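Local atomic coordinates of carboxylesterase (Ferroplasma acidiphilum, PDB entry 3WJ2), a protein that probably hydrolyses carboxylic esters, acting as a carboxylesterase of the alpha/beta-hydrolase fold in an archaeon. Residues N66-D71 against N91-D96; L182-L187 against S283-E288; E28-R33 against A118-F123. All coordinates share one frame; numbering follows the deposited sequence.

Contact 1 of 3, residues N66-D71 against N91-D96; sequences NARMYD and NIETYD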
loop_
_atom_site.group_PDB
_atom_site.type_symbol
_atom_site.label_atom_id
_atom_site.label_comp_id
_atom_site.label_asym_id
_atom_site.label_seq_id
_atom_site.Cartn_x
_atom_site.Cartn_y
_atom_site.Cartn_z
ATOM N N ASN B 66 -34.252 22.140 -10.671
ATOM C CA ASN B 66 -33.949 23.251 -9.756
ATOM C C ASN B 66 -32.455 23.553 -9.759
ATOM O O ASN B 66 -31.611 22.632 -9.885
ATOM C CB ASN B 66 -34.350 22.965 -8.315
ATOM C CG ASN B 66 -35.844 22.864 -8.110
ATOM O OD1 ASN B 66 -36.358 22.035 -7.306
ATOM N ND2 ASN B 66 -36.539 23.712 -8.769
ATOM N N ALA B 67 -32.082 24.832 -9.594
ATOM C CA ALA B 67 -30.662 25.258 -9.382
ATOM C C ALA B 67 -30.606 26.390 -8.400
ATOM O O ALA B 67 -31.535 27.236 -8.393
ATOM C CB ALA B 67 -30.015 25.652 -10.615
ATOM N N ARG B 68 -29.624 26.381 -7.510
ATOM C CA ARG B 68 -29.432 27.523 -6.598
ATOM C C ARG B 68 -28.084 28.129 -6.836
ATOM O O ARG B 68 -27.044 27.414 -6.734
ATOM C CB ARG B 68 -29.652 27.115 -5.142
ATOM C CG ARG B 68 -29.427 28.238 -4.164
ATOM C CD ARG B 68 -29.861 27.879 -2.777
ATOM N NE ARG B 68 -31.334 27.669 -2.689
ATOM C CZ ARG B 68 -32.009 27.019 -1.730
ATOM N NH1 ARG B 68 -31.395 26.420 -0.666
ATOM N NH2 ARG B 68 -33.353 26.930 -1.850
ATOM N N MET B 69 -28.041 29.450 -7.037
ATOM C CA MET B 69 -26.839 30.187 -7.276
ATOM C C MET B 69 -26.403 30.956 -6.011
ATOM O O MET B 69 -27.243 31.556 -5.314
ATOM C CB MET B 69 -27.091 31.196 -8.389
ATOM C CG MET B 69 -25.923 31.906 -8.848
ATOM S SD MET B 69 -25.236 33.204 -7.825
ATOM C CE MET B 69 -26.553 34.448 -7.409
ATOM N N TYR B 70 -25.159 30.748 -5.595
ATOM C CA TYR B 70 -24.587 31.377 -4.368
ATOM C C TYR B 70 -23.490 32.262 -4.824
ATOM O O TYR B 70 -22.576 31.805 -5.592
ATOM C CB TYR B 70 -23.957 30.316 -3.458
ATOM C CG TYR B 70 -24.881 29.232 -3.019
ATOM C CD1 TYR B 70 -25.550 29.304 -1.788
ATOM C CD2 TYR B 70 -25.136 28.077 -3.848
ATOM C CE1 TYR B 70 -26.358 28.291 -1.383
ATOM C CE2 TYR B 70 -25.942 27.100 -3.476
ATOM C CZ TYR B 70 -26.582 27.150 -2.206
ATOM O OH TYR B 70 -27.377 26.130 -1.768
ATOM N N ASP B 71 -23.451 33.541 -4.394
ATOM C CA ASP B 71 -22.420 34.409 -4.924
ATOM C C ASP B 71 -22.108 35.407 -3.814
ATOM O O ASP B 71 -23.005 36.180 -3.424
ATOM C CB ASP B 71 -22.963 35.179 -6.136
ATOM C CG ASP B 71 -21.944 36.075 -6.790
ATOM O OD1 ASP B 71 -20.752 36.051 -6.398
ATOM O OD2 ASP B 71 -22.368 36.812 -7.748
ATOM N N ASN B 91 -29.865 16.759 -2.178
ATOM C CA ASN B 91 -30.592 17.811 -2.899
ATOM C C ASN B 91 -30.018 19.165 -2.505
ATOM O O ASN B 91 -29.017 19.300 -1.779
ATOM C CB ASN B 91 -32.134 17.686 -2.647
ATOM C CG ASN B 91 -32.485 17.834 -1.199
ATOM O OD1 ASN B 91 -31.979 18.702 -0.487
ATOM N ND2 ASN B 91 -33.360 16.944 -0.742
ATOM N N ILE B 92 -30.567 20.217 -3.113
ATOM C CA ILE B 92 -30.076 21.507 -2.871
ATOM C C ILE B 92 -30.102 21.864 -1.368
ATOM O O ILE B 92 -29.187 22.463 -0.863
ATOM C CB ILE B 92 -30.882 22.530 -3.722
ATOM C CG1 ILE B 92 -30.341 22.537 -5.138
ATOM C CG2 ILE B 92 -30.670 23.908 -3.162
ATOM C CD1 ILE B 92 -31.249 23.219 -6.184
ATOM N N GLU B 93 -31.186 21.511 -0.693
ATOM C CA GLU B 93 -31.275 21.858 0.702
ATOM C C GLU B 93 -30.273 21.108 1.530
ATOM O O GLU B 93 -29.659 21.782 2.386
ATOM C CB GLU B 93 -32.693 21.624 1.304
ATOM C CG GLU B 93 -33.804 22.468 0.573
ATOM C CD GLU B 93 -33.573 23.980 0.512
ATOM O OE1 GLU B 93 -32.814 24.569 1.302
ATOM O OE2 GLU B 93 -34.129 24.588 -0.437
ATOM N N THR B 94 -30.010 19.813 1.226
ATOM C CA THR B 94 -29.082 19.124 2.128
ATOM C C THR B 94 -27.621 19.616 1.880
ATOM O O THR B 94 -26.745 19.482 2.753
ATOM C CB THR B 94 -29.133 17.641 2.053
ATOM O OG1 THR B 94 -28.696 17.185 0.737
ATOM C CG2 THR B 94 -30.539 17.088 2.212
ATOM N N TYR B 95 -27.380 20.125 0.649
ATOM C CA TYR B 95 -26.086 20.667 0.324
ATOM C C TYR B 95 -25.961 22.137 0.603
ATOM O O TYR B 95 -24.928 22.670 0.310
ATOM C CB TYR B 95 -25.739 20.344 -1.243
ATOM C CG TYR B 95 -25.072 18.948 -1.272
ATOM C CD1 TYR B 95 -25.797 17.812 -1.000
ATOM C CD2 TYR B 95 -23.682 18.855 -1.598
ATOM C CE1 TYR B 95 -25.141 16.481 -0.991
ATOM C CE2 TYR B 95 -23.115 17.588 -1.606
ATOM C CZ TYR B 95 -23.793 16.468 -1.278
ATOM O OH TYR B 95 -23.179 15.244 -1.262
ATOM N N ASP B 96 -26.986 22.816 1.129
ATOM C CA ASP B 96 -26.883 24.227 1.125
ATOM C C ASP B 96 -25.751 24.802 2.032
ATOM O O ASP B 96 -25.055 25.758 1.644
ATOM C CB ASP B 96 -28.301 24.708 1.620
ATOM C CG ASP B 96 -28.483 26.234 1.472
ATOM O OD1 ASP B 96 -28.676 26.767 0.344
ATOM O OD2 ASP B 96 -28.305 26.886 2.558
HETATM O O HOH W 1 -27.079 23.285 -2.520
#
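Asn-66 and Ala-67, on strand 63-71 of the alpha/beta-hydrolase sheet, meet the end of Ile-92, in the loop that runs from strand 78-82 to helix 96-106. Ile-92 CD1 lies 3.8 Å from Asn-66 CB and packs equally close to Ala-67 CA. Arg-68 follows, its CG carried away from the backbone N, and a bend at chi3 (-65°) then places NE. Over one face of its guanidinium sits Ile-92 CG2, nearer the rim than the centre and 3.6 Å from Arg-68 NH1. The same group grips Glu-93 end-on: NH1 of Arg-68 donates to OE1 of Glu-93 (3.1 Å), and NH2 to OE2 (2.8 Å), although the two planes are turned 58° apart. Arg-68 NH1 also bonds Asp-96 OD1 at 2.9 Å, which makes a salt-bridge network of the three residues. Asp-55, on neighbouring strand 52-60, pairs with Arg-68 NE and adds a further negative charge. Tyr-70 comes next on the side facing the loop. Its OH donates to Asp-96 OD1 (2.6 Å) from the face of the carboxylate opposite Arg-68 NH1, while Asp-96 OD2 pairs with Arg-100 in helix 96-106. One water donates both to Tyr-70 OH and, at 2.8 Å, to Ile-92 O.

Contact 2 of 3, residues L182-L187 against S283-E288; sequences LFYPSL and SATDFE
Tyr-184 pushes its phenol end against the backbone and methyl of Ala-284, with Ser-283 beside its CE2 atom. The hydroxyl makes the one direct hydrogen bond between 182-187 and 283-288: Ala-284 N donates to Tyr-184 OH over 3.0 Å, along a bent path (N-H...O 136°), from near the plane of the ring. Ala-284 CB is also 3.3 Å from Tyr-184 OH, so the methyl and the N-H of one residue both crowd the phenol tip. Ser-283 OG lies 3.5 Å from Tyr-184 CE2, but its polar partner is Asn-248 OD1, on strand 243-248. A water in the plane of the tyrosine ring extends the link. It is 2.6 Å from Tyr-184 OH and 2.7 Å from Thr-285 OG1, and Thr-285 OG1 is held in addition by the backbone oxygen of Gly-282.

The strand ends at Phe-183, and Tyr-184 then adopts a left-handed backbone conformation. Phe-183 CB lies over one face of the tyrosine ring, toward the rim. Phe-183 makes the apolar half of the contact, with CD1 3.7 Å from Ala-284 CB; that methyl thus touches both aromatic residues.

The contact joins the end of strand 180-183 to the loop after strand 271-280, the loop that carries the catalytic histidine in alpha/beta hydrolases. Tyr-184 meets His-281 edge-to-face and touches the probable nucleophile elbow around Ser-156, consistent with a place beside the active site. Around this buried contact, Tyr-98 of helix 96-106 packs on Phe-183, Ala-284 and Thr-285, strand 243-248 borders Phe-183 and Tyr-184, and Glu-257 of helix 254-266 touches Tyr-184.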
loop_
_atom_site.group_PDB
_atom_site.type_symbol
_atom_site.label_atom_id
_atom_site.label_comp_id
_atom_site.label_asym_id
_atom_site.label_seq_id
_atom_site.Cartn_x
_atom_site.Cartn_y
_atom_site.Cartn_z
ATOM N N LEU B 182 -12.994 17.574 -8.787
ATOM C CA LEU B 182 -13.609 16.267 -8.515
ATOM C C LEU B 182 -13.279 15.857 -7.101
ATOM O O LEU B 182 -12.199 15.389 -6.794
ATOM C CB LEU B 182 -12.980 15.151 -9.489
ATOM C CG LEU B 182 -13.113 15.586 -10.967
ATOM C CD1 LEU B 182 -12.300 14.541 -11.861
ATOM C CD2 LEU B 182 -14.554 15.736 -11.489
ATOM N N PHE B 183 -14.304 15.937 -6.209
ATOM C CA PHE B 183 -14.062 15.388 -4.880
ATOM C C PHE B 183 -14.531 13.964 -4.855
ATOM O O PHE B 183 -15.739 13.616 -4.945
ATOM C CB PHE B 183 -14.988 16.203 -3.829
ATOM C CG PHE B 183 -14.467 17.560 -3.494
ATOM C CD1 PHE B 183 -13.567 17.733 -2.443
ATOM C CD2 PHE B 183 -14.984 18.699 -4.174
ATOM C CE1 PHE B 183 -13.038 19.023 -2.181
ATOM C CE2 PHE B 183 -14.484 20.017 -3.867
ATOM C CZ PHE B 183 -13.547 20.154 -2.839
ATOM N N TYR B 184 -13.518 13.071 -4.737
ATOM C CA TYR B 184 -13.755 11.623 -4.602
ATOM C C TYR B 184 -14.936 11.063 -5.442
ATOM O O TYR B 184 -15.908 10.435 -4.927
ATOM C CB TYR B 184 -13.827 11.204 -3.093
ATOM C CG TYR B 184 -14.688 12.101 -2.226
ATOM C CD1 TYR B 184 -16.031 11.819 -2.122
ATOM C CD2 TYR B 184 -14.083 13.197 -1.601
ATOM C CE1 TYR B 184 -16.812 12.669 -1.240
ATOM C CE2 TYR B 184 -14.792 14.024 -0.734
ATOM C CZ TYR B 184 -16.122 13.728 -0.615
ATOM O OH TYR B 184 -16.920 14.594 0.214
ATOM N N PRO B 185 -14.819 11.127 -6.813
ATOM C CA PRO B 185 -15.899 10.594 -7.642
ATOM C C PRO B 185 -15.956 9.020 -7.624
ATOM O O PRO B 185 -14.904 8.366 -7.390
ATOM C CB PRO B 185 -15.426 10.932 -9.078
ATOM C CG PRO B 185 -13.915 11.224 -8.954
ATOM C CD PRO B 185 -13.738 11.818 -7.512
ATOM N N SER B 186 -17.122 8.464 -7.904
ATOM C CA SER B 186 -17.239 7.044 -8.290
ATOM C C SER B 186 -16.776 7.067 -9.790
ATOM O O SER B 186 -17.060 8.033 -10.544
ATOM C CB SER B 186 -18.620 6.456 -8.020
ATOM O OG SER B 186 -19.575 7.387 -8.597
ATOM N N LEU B 187 -15.929 6.177 -10.233
ATOM C CA LEU B 187 -15.519 6.271 -11.614
ATOM C C LEU B 187 -15.529 4.925 -12.383
ATOM O O LEU B 187 -15.289 4.884 -13.622
ATOM C CB LEU B 187 -14.085 6.741 -11.689
ATOM C CG LEU B 187 -13.854 8.234 -11.269
ATOM C CD1 LEU B 187 -12.305 8.411 -10.999
ATOM C CD2 LEU B 187 -14.389 9.188 -12.273
ATOM N N SER B 283 -15.764 13.300 3.221
ATOM C CA SER B 283 -14.988 14.240 4.042
ATOM C C SER B 283 -15.343 15.716 3.713
ATOM O O SER B 283 -15.441 16.536 4.621
ATOM C CB SER B 283 -13.511 14.065 3.886
ATOM O OG SER B 283 -13.237 14.114 2.452
ATOM N N ALA B 284 -15.535 16.073 2.447
ATOM C CA ALA B 284 -15.779 17.477 2.103
ATOM C C ALA B 284 -17.099 17.973 2.700
ATOM O O ALA B 284 -17.074 19.120 3.162
ATOM C CB ALA B 284 -15.765 17.627 0.591
ATOM N N THR B 285 -18.129 17.159 2.617
ATOM C CA THR B 285 -19.425 17.596 3.135
ATOM C C THR B 285 -19.357 17.451 4.652
ATOM O O THR B 285 -20.309 17.954 5.322
ATOM C CB THR B 285 -20.552 16.922 2.444
ATOM O OG1 THR B 285 -20.328 15.522 2.356
ATOM C CG2 THR B 285 -20.786 17.522 1.033
ATOM N N ASP B 286 -18.323 16.809 5.194
ATOM C CA ASP B 286 -18.109 16.804 6.684
ATOM C C ASP B 286 -17.313 17.987 7.191
ATOM O O ASP B 286 -16.759 17.935 8.292
ATOM C CB ASP B 286 -17.383 15.530 7.044
ATOM C CG ASP B 286 -18.168 14.306 6.767
ATOM O OD1 ASP B 286 -19.410 14.317 6.640
ATOM O OD2 ASP B 286 -17.497 13.196 6.644
ATOM N N PHE B 287 -17.206 19.081 6.447
ATOM C CA PHE B 287 -16.386 20.185 6.792
ATOM C C PHE B 287 -16.736 20.859 8.155
ATOM O O PHE B 287 -15.908 21.594 8.670
ATOM C CB PHE B 287 -16.340 21.294 5.721
ATOM C CG PHE B 287 -17.642 22.090 5.653
ATOM C CD1 PHE B 287 -17.661 23.406 6.126
ATOM C CD2 PHE B 287 -18.799 21.486 5.162
ATOM C CE1 PHE B 287 -18.928 24.106 6.037
ATOM C CE2 PHE B 287 -20.063 22.131 5.098
ATOM C CZ PHE B 287 -20.093 23.469 5.524
ATOM N N GLU B 288 -17.940 20.575 8.619
ATOM C CA GLU B 288 -18.286 21.216 9.910
ATOM C C GLU B 288 -17.834 20.348 11.058
ATOM O O GLU B 288 -17.977 20.760 12.232
ATOM C CB GLU B 288 -19.814 21.424 9.940
ATOM C CG GLU B 288 -20.268 22.433 8.937
ATOM C CD GLU B 288 -21.767 22.285 8.569
ATOM O OE1 GLU B 288 -22.251 21.134 8.341
ATOM O OE2 GLU B 288 -22.469 23.315 8.455
HETATM O O HOH W 2 -19.532 14.204 0.136
#

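Contact 3 of 3, residues E28-R33 against A118-F123; sequences EPAMLR and APEHKF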
loop_
_atom_site.group_PDB
_atom_site.type_symbol
_atom_site.label_atom_id
_atom_site.label_comp_id
_atom_site.label_asym_id
_atom_site.label_seq_id
_atom_site.Cartn_x
_atom_site.Cartn_y
_atom_site.Cartn_z
ATOM N N GLU B 28 -36.388 0.339 0.861
ATOM C CA GLU B 28 -36.889 0.823 -0.426
ATOM C C GLU B 28 -36.271 2.184 -0.703
ATOM O O GLU B 28 -36.082 2.987 0.240
ATOM C CB GLU B 28 -38.414 0.901 -0.453
ATOM C CG GLU B 28 -39.089 -0.525 -0.455
ATOM C CD GLU B 28 -38.642 -1.411 -1.645
ATOM O OE1 GLU B 28 -38.620 -0.915 -2.802
ATOM O OE2 GLU B 28 -38.310 -2.619 -1.417
ATOM N N PRO B 29 -35.860 2.429 -1.961
ATOM C CA PRO B 29 -35.106 3.687 -2.195
ATOM C C PRO B 29 -35.779 4.971 -1.763
ATOM O O PRO B 29 -35.088 5.848 -1.217
ATOM C CB PRO B 29 -34.867 3.707 -3.708
ATOM C CG PRO B 29 -35.355 2.380 -4.199
ATOM C CD PRO B 29 -35.875 1.531 -3.128
ATOM N N ALA B 30 -37.074 5.158 -2.017
ATOM C CA ALA B 30 -37.697 6.433 -1.620
ATOM C C ALA B 30 -37.676 6.615 -0.070
ATOM O O ALA B 30 -37.492 7.720 0.452
ATOM C CB ALA B 30 -39.146 6.511 -2.131
ATOM N N MET B 31 -37.825 5.505 0.654
ATOM C CA MET B 31 -37.726 5.625 2.141
ATOM C C MET B 31 -36.341 5.953 2.604
ATOM O O MET B 31 -36.131 6.784 3.478
ATOM C CB MET B 31 -38.129 4.258 2.741
ATOM C CG MET B 31 -39.562 3.972 2.478
ATOM S SD MET B 31 -40.393 4.706 3.926
ATOM C CE MET B 31 -39.926 3.338 4.993
ATOM N N LEU B 32 -35.341 5.338 1.940
ATOM C CA LEU B 32 -33.962 5.621 2.294
ATOM C C LEU B 32 -33.583 7.068 2.002
ATOM O O LEU B 32 -32.896 7.685 2.767
ATOM C CB LEU B 32 -33.035 4.665 1.549
ATOM C CG LEU B 32 -31.553 4.857 1.729
ATOM C CD1 LEU B 32 -31.153 4.464 3.193
ATOM C CD2 LEU B 32 -30.894 3.946 0.761
ATOM N N ARG B 33 -34.051 7.596 0.890
ATOM C CA ARG B 33 -33.803 8.983 0.512
ATOM C C ARG B 33 -34.356 9.912 1.580
ATOM O O ARG B 33 -33.713 10.823 2.015
ATOM C CB ARG B 33 -34.489 9.253 -0.827
ATOM C CG ARG B 33 -34.411 10.747 -1.329
ATOM C CD ARG B 33 -35.158 10.957 -2.604
ATOM N NE ARG B 33 -34.533 10.150 -3.658
ATOM C CZ ARG B 33 -35.157 9.253 -4.402
ATOM N NH1 ARG B 33 -36.503 9.018 -4.273
ATOM N NH2 ARG B 33 -34.480 8.527 -5.313
ATOM N N ALA B 118 -32.050 8.315 -9.088
ATOM C CA ALA B 118 -32.395 6.918 -9.325
ATOM C C ALA B 118 -33.005 6.342 -8.049
ATOM O O ALA B 118 -32.831 6.923 -6.938
ATOM C CB ALA B 118 -31.080 6.164 -9.599
ATOM N N PRO B 119 -33.804 5.249 -8.204
ATOM C CA PRO B 119 -34.076 4.467 -9.417
ATOM C C PRO B 119 -35.231 4.995 -10.235
ATOM O O PRO B 119 -35.478 4.429 -11.329
ATOM C CB PRO B 119 -34.476 3.064 -8.838
ATOM C CG PRO B 119 -35.167 3.492 -7.542
ATOM C CD PRO B 119 -34.363 4.625 -6.991
ATOM N N GLU B 120 -35.886 6.071 -9.755
ATOM C CA GLU B 120 -36.984 6.586 -10.539
ATOM C C GLU B 120 -36.486 7.041 -11.895
ATOM O O GLU B 120 -37.197 6.918 -12.896
ATOM C CB GLU B 120 -37.742 7.688 -9.805
ATOM C CG GLU B 120 -38.382 7.254 -8.473
ATOM C CD GLU B 120 -37.464 7.377 -7.228
ATOM O OE1 GLU B 120 -38.006 7.330 -6.095
ATOM O OE2 GLU B 120 -36.236 7.567 -7.369
ATOM N N HIS B 121 -35.251 7.541 -11.913
ATOM C CA HIS B 121 -34.632 8.055 -13.116
ATOM C C HIS B 121 -33.241 7.381 -13.193
ATOM O O HIS B 121 -32.316 7.744 -12.429
ATOM C CB HIS B 121 -34.499 9.576 -13.127
ATOM C CG HIS B 121 -35.794 10.279 -12.970
ATOM N ND1 HIS B 121 -36.658 10.509 -14.019
ATOM C CD2 HIS B 121 -36.376 10.781 -11.863
ATOM C CE1 HIS B 121 -37.749 11.096 -13.536
ATOM N NE2 HIS B 121 -37.606 11.261 -12.239
ATOM N N LYS B 122 -33.139 6.402 -14.051
ATOM C CA LYS B 122 -31.895 5.647 -14.167
ATOM C C LYS B 122 -30.942 6.292 -15.155
ATOM O O LYS B 122 -31.331 7.198 -15.966
ATOM C CB LYS B 122 -32.241 4.201 -14.589
ATOM C CG LYS B 122 -32.727 3.449 -13.330
ATOM C CD LYS B 122 -33.135 2.070 -13.654
ATOM C CE LYS B 122 -33.523 1.340 -12.440
ATOM N NZ LYS B 122 -32.417 0.739 -11.629
ATOM N N PHE B 123 -29.695 5.816 -15.134
ATOM C CA PHE B 123 -28.748 6.229 -16.172
ATOM C C PHE B 123 -29.364 6.017 -17.515
ATOM O O PHE B 123 -30.020 4.957 -17.779
ATOM C CB PHE B 123 -27.463 5.371 -16.058
ATOM C CG PHE B 123 -26.439 5.678 -17.109
ATOM C CD1 PHE B 123 -25.626 6.789 -17.006
ATOM C CD2 PHE B 123 -26.402 4.908 -18.299
ATOM C CE1 PHE B 123 -24.679 7.140 -17.947
ATOM C CE2 PHE B 123 -25.415 5.227 -19.319
ATOM C CZ PHE B 123 -24.581 6.318 -19.182
#
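Pro-29 and Pro-119 bring the two backbones nearest, with CA atoms 7.3 Å apart. The first turn of helix 29-43, entered through Glu-28 at the N-cap position, faces an irregular loop that lies between strand 109-113 and helix 125-139 of the alpha/beta-hydrolase fold. The peptide bond from Ala-118 to Pro-119 is cis. The two proline rings cross obliquely and pack tightly, with Pro-29 CB only 3.4 Å from Pro-119 CD; Met-216 of helix 207-217 touches both prolines. One helical turn on, Arg-33 sends its side chain out with CG anti to the backbone N (chi1 175°) and meets Glu-120 tip to tip. Arg-33 NH1 donates to Glu-120 OE1 at 2.9 Å, nearly straight (168°), and Arg-33 NH2 to the syn lone pair of Glu-120 OE2, also at 2.9 Å. The guanidinium and carboxylate planes are nevertheless 44° apart. Ala-118 O lies near the guanidinium edge, and Leu-88 O accepts from Arg-33 NE. The two bonds restrain the rotation of the carboxylate, and the grouped carbonyl and carboxylate oxygens would stabilise the positive charge of Arg-33 at this largely surface-lying junction.

Contacts 1 and 2 touch: Tyr-95 CE2 packs 3.5 Å from Thr-285 CG2, although their centres are about 16 Å apart. Tyr-95 OH bonds Asp-155, next to Ser-156 in the probable nucleophile elbow, so segment 91-96 of contact 1, through Tyr-95, and contact 2 both reach the likely active site. Contact 3 lies farther out, its centre about 20 Å from that of contact 1 and about 21 Å from that of contact 2, and touches neither. Its connection runs along the chain: contact 1 is nested in the loop that contact 3 closes, and Leu-88, which accepts from Arg-33, shortly precedes 91-96. Contact 2 follows both in sequence.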